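Local coordinates for protein predicted sugar phosphatases of the HAD superfamily (Cytophaga hutchinsonii, PDB 2HX1) that probably hydrolyses phosphate esters of sugars, as a magnesium-binding phosphatase of the haloacid dehalogenase (HAD) superfamily, at residues I4-L10 with H275-A280. Residues are numbered along the deposited sequence; the frame is centred on the assembly and turned at random.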
loop_
_atom_site.group_PDB
_atom_site.type_symbol
_atom_site.label_atom_id
_atom_site.label_comp_id
_atom_site.label_asym_id
_atom_site.label_seq_id
_atom_site.Cartn_x
_atom_site.Cartn_y
_atom_site.Cartn_z
ATOM N N ILE A 4 15.310 -13.137 28.098
ATOM C CA ILE A 4 16.406 -12.219 27.811
ATOM C C ILE A 4 17.692 -12.891 28.242
ATOM O O ILE A 4 17.777 -13.425 29.355
ATOM C CB ILE A 4 16.224 -10.836 28.486
ATOM C CG1 ILE A 4 14.855 -10.230 28.154
ATOM C CG2 ILE A 4 17.233 -9.878 27.971
ATOM C CD1 ILE A 4 14.695 -9.829 26.735
ATOM N N GLU A 5 18.670 -12.899 27.343
ATOM C CA GLU A 5 19.940 -13.573 27.535
ATOM C C GLU A 5 21.051 -12.542 27.498
ATOM O O GLU A 5 20.917 -11.523 26.796
ATOM C CB GLU A 5 20.137 -14.608 26.422
ATOM C CG GLU A 5 19.194 -15.798 26.535
ATOM C CD GLU A 5 19.271 -16.773 25.361
ATOM O OE1 GLU A 5 20.199 -17.616 25.353
ATOM O OE2 GLU A 5 18.401 -16.723 24.452
ATOM N N SER A 6 22.145 -12.774 28.239
ATOM C CA SER A 6 23.283 -11.854 28.164
ATOM C C SER A 6 24.020 -12.085 26.869
ATOM O O SER A 6 24.211 -13.213 26.451
ATOM C CB SER A 6 24.261 -11.991 29.330
ATOM O OG SER A 6 25.173 -13.012 29.094
ATOM N N PHE A 7 24.417 -10.998 26.226
ATOM C CA PHE A 7 25.125 -11.105 24.973
ATOM C C PHE A 7 26.405 -11.925 25.164
ATOM O O PHE A 7 26.668 -12.861 24.400
ATOM C CB PHE A 7 25.387 -9.713 24.412
ATOM C CG PHE A 7 25.998 -9.731 23.072
ATOM C CD1 PHE A 7 25.319 -10.278 22.003
ATOM C CD2 PHE A 7 27.270 -9.232 22.876
ATOM C CE1 PHE A 7 25.889 -10.312 20.736
ATOM C CE2 PHE A 7 27.848 -9.256 21.623
ATOM C CZ PHE A 7 27.142 -9.808 20.546
ATOM N N LYS A 8 27.166 -11.634 26.223
ATOM C CA LYS A 8 28.362 -12.418 26.543
ATOM C C LYS A 8 28.091 -13.923 26.502
ATOM O O LYS A 8 28.866 -14.703 25.913
ATOM C CB LYS A 8 28.903 -12.034 27.927
ATOM C CG LYS A 8 30.283 -12.622 28.245
ATOM C CD LYS A 8 30.907 -12.002 29.498
ATOM C CE LYS A 8 32.177 -12.754 29.947
ATOM N NZ LYS A 8 32.463 -12.572 31.422
ATOM N N SER A 9 26.985 -14.329 27.124
ATOM C CA SER A 9 26.672 -15.758 27.247
ATOM C C SER A 9 26.416 -16.488 25.892
ATOM O O SER A 9 26.481 -17.726 25.814
ATOM C CB SER A 9 25.455 -15.970 28.143
ATOM O OG SER A 9 24.263 -15.755 27.399
ATOM N N LEU A 10 26.073 -15.734 24.855
ATOM C CA LEU A 10 25.847 -16.318 23.530
ATOM C C LEU A 10 27.138 -16.532 22.764
ATOM O O LEU A 10 27.202 -17.422 21.929
ATOM C CB LEU A 10 24.897 -15.447 22.661
ATOM C CG LEU A 10 23.598 -14.936 23.277
ATOM C CD1 LEU A 10 22.931 -13.946 22.324
ATOM C CD2 LEU A 10 22.664 -16.086 23.639
ATOM N N HIS A 275 17.677 -15.200 19.563
ATOM C CA HIS A 275 17.899 -14.728 20.919
ATOM C C HIS A 275 17.491 -13.262 21.055
ATOM O O HIS A 275 17.460 -12.525 20.065
ATOM C CB HIS A 275 19.379 -14.807 21.272
ATOM C CG HIS A 275 19.981 -16.157 21.117
ATOM N ND1 HIS A 275 19.642 -17.221 21.921
ATOM C CD2 HIS A 275 20.909 -16.619 20.243
ATOM C CE1 HIS A 275 20.332 -18.287 21.539
ATOM N NE2 HIS A 275 21.108 -17.945 20.522
ATOM N N ILE A 276 17.179 -12.859 22.285
ATOM C CA ILE A 276 16.891 -11.471 22.597
ATOM C C ILE A 276 17.844 -11.072 23.696
ATOM O O ILE A 276 18.046 -11.847 24.630
ATOM C CB ILE A 276 15.420 -11.223 22.994
ATOM C CG1 ILE A 276 14.498 -11.748 21.886
ATOM C CG2 ILE A 276 15.191 -9.691 23.251
ATOM C CD1 ILE A 276 13.009 -11.767 22.208
ATOM N N CYS A 277 18.497 -9.919 23.520
ATOM C CA CYS A 277 19.463 -9.396 24.492
ATOM C C CYS A 277 19.152 -7.934 24.738
ATOM O O CYS A 277 18.647 -7.246 23.859
ATOM C CB CYS A 277 20.894 -9.475 23.958
ATOM S SG CYS A 277 21.465 -11.078 23.389
ATOM N N GLU A 278 19.469 -7.457 25.932
ATOM C CA GLU A 278 19.319 -6.061 26.275
ATOM C C GLU A 278 20.204 -5.171 25.374
ATOM O O GLU A 278 19.746 -4.172 24.855
ATOM C CB GLU A 278 19.629 -5.878 27.774
ATOM C CG GLU A 278 20.087 -4.473 28.168
ATOM C CD GLU A 278 20.540 -4.389 29.618
ATOM O OE1 GLU A 278 21.336 -5.265 30.076
ATOM O OE2 GLU A 278 20.078 -3.440 30.290
ATOM N N SER A 279 21.470 -5.543 25.204
ATOM C CA SER A 279 22.367 -4.822 24.325
ATOM C C SER A 279 23.574 -5.670 23.934
ATOM O O SER A 279 23.796 -6.755 24.474
ATOM C CB SER A 279 22.867 -3.534 25.007
ATOM O OG SER A 279 24.124 -3.738 25.623
ATOM N N ALA A 280 24.358 -5.138 23.002
ATOM C CA ALA A 280 25.589 -5.766 22.553
ATOM C C ALA A 280 26.785 -5.382 23.407
ATOM O O ALA A 280 27.905 -5.849 23.149
ATOM C CB ALA A 280 25.869 -5.408 21.068
HETATM O O HOH W 1 16.525 -14.976 24.054
HETATM O O HOH W 2 21.019 -9.154 27.619
HETATM O O HOH W 3 23.657 -8.062 26.916
#
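Glu5 reaches across to His275 on strand 275-277, the outermost strand on one side of the parallel sheet in the HAD core domain, so the N-terminal segment covers that sheet edge. The bond runs from His275 ND1 to Glu5 OE2 (2.9 Å); ND1 approaches OE2 from above the carboxylate plane, and the carboxylate and imidazole planes stand 75° apart. A water links the same OE2 to Ile276 N, giving this oxygen two donors. The imidazole is held on another side too: Leu10 CD2 sits over the middle of one face, 3.6 Å from the ring centroid, while NE2 bonds to Tyr14 OH. With an alanine in place of His275, Glu5 would probably lose its direct donor and Leu10 the flat surface under its methyl, leaving a gap at the sheet edge.

Leu10's other methyl, CD1, presses on Cys277 SG at 3.4 Å, and the sulfur also lies at the edge of the Phe7 ring. Phe7 has CG anti to the backbone N (chi1 -175°), which brings the ring alongside Ala280, whose CA lies over one face, offset toward the rim; Leu229 and Val231 of strand 228-232 touch Phe7, and Phe19 of strand 16-19 touches both Phe7 and Ala280. At the outer end, Ile4 CD1 meets Ile276 CG2, the two side chains crossing at a slant. One direct backbone hydrogen bond crosses, nearly straight, from Glu5 N to Ile276 O (3.0 Å, 167°); farther along, one water accepts from Phe7 N and donates to Ser279 O.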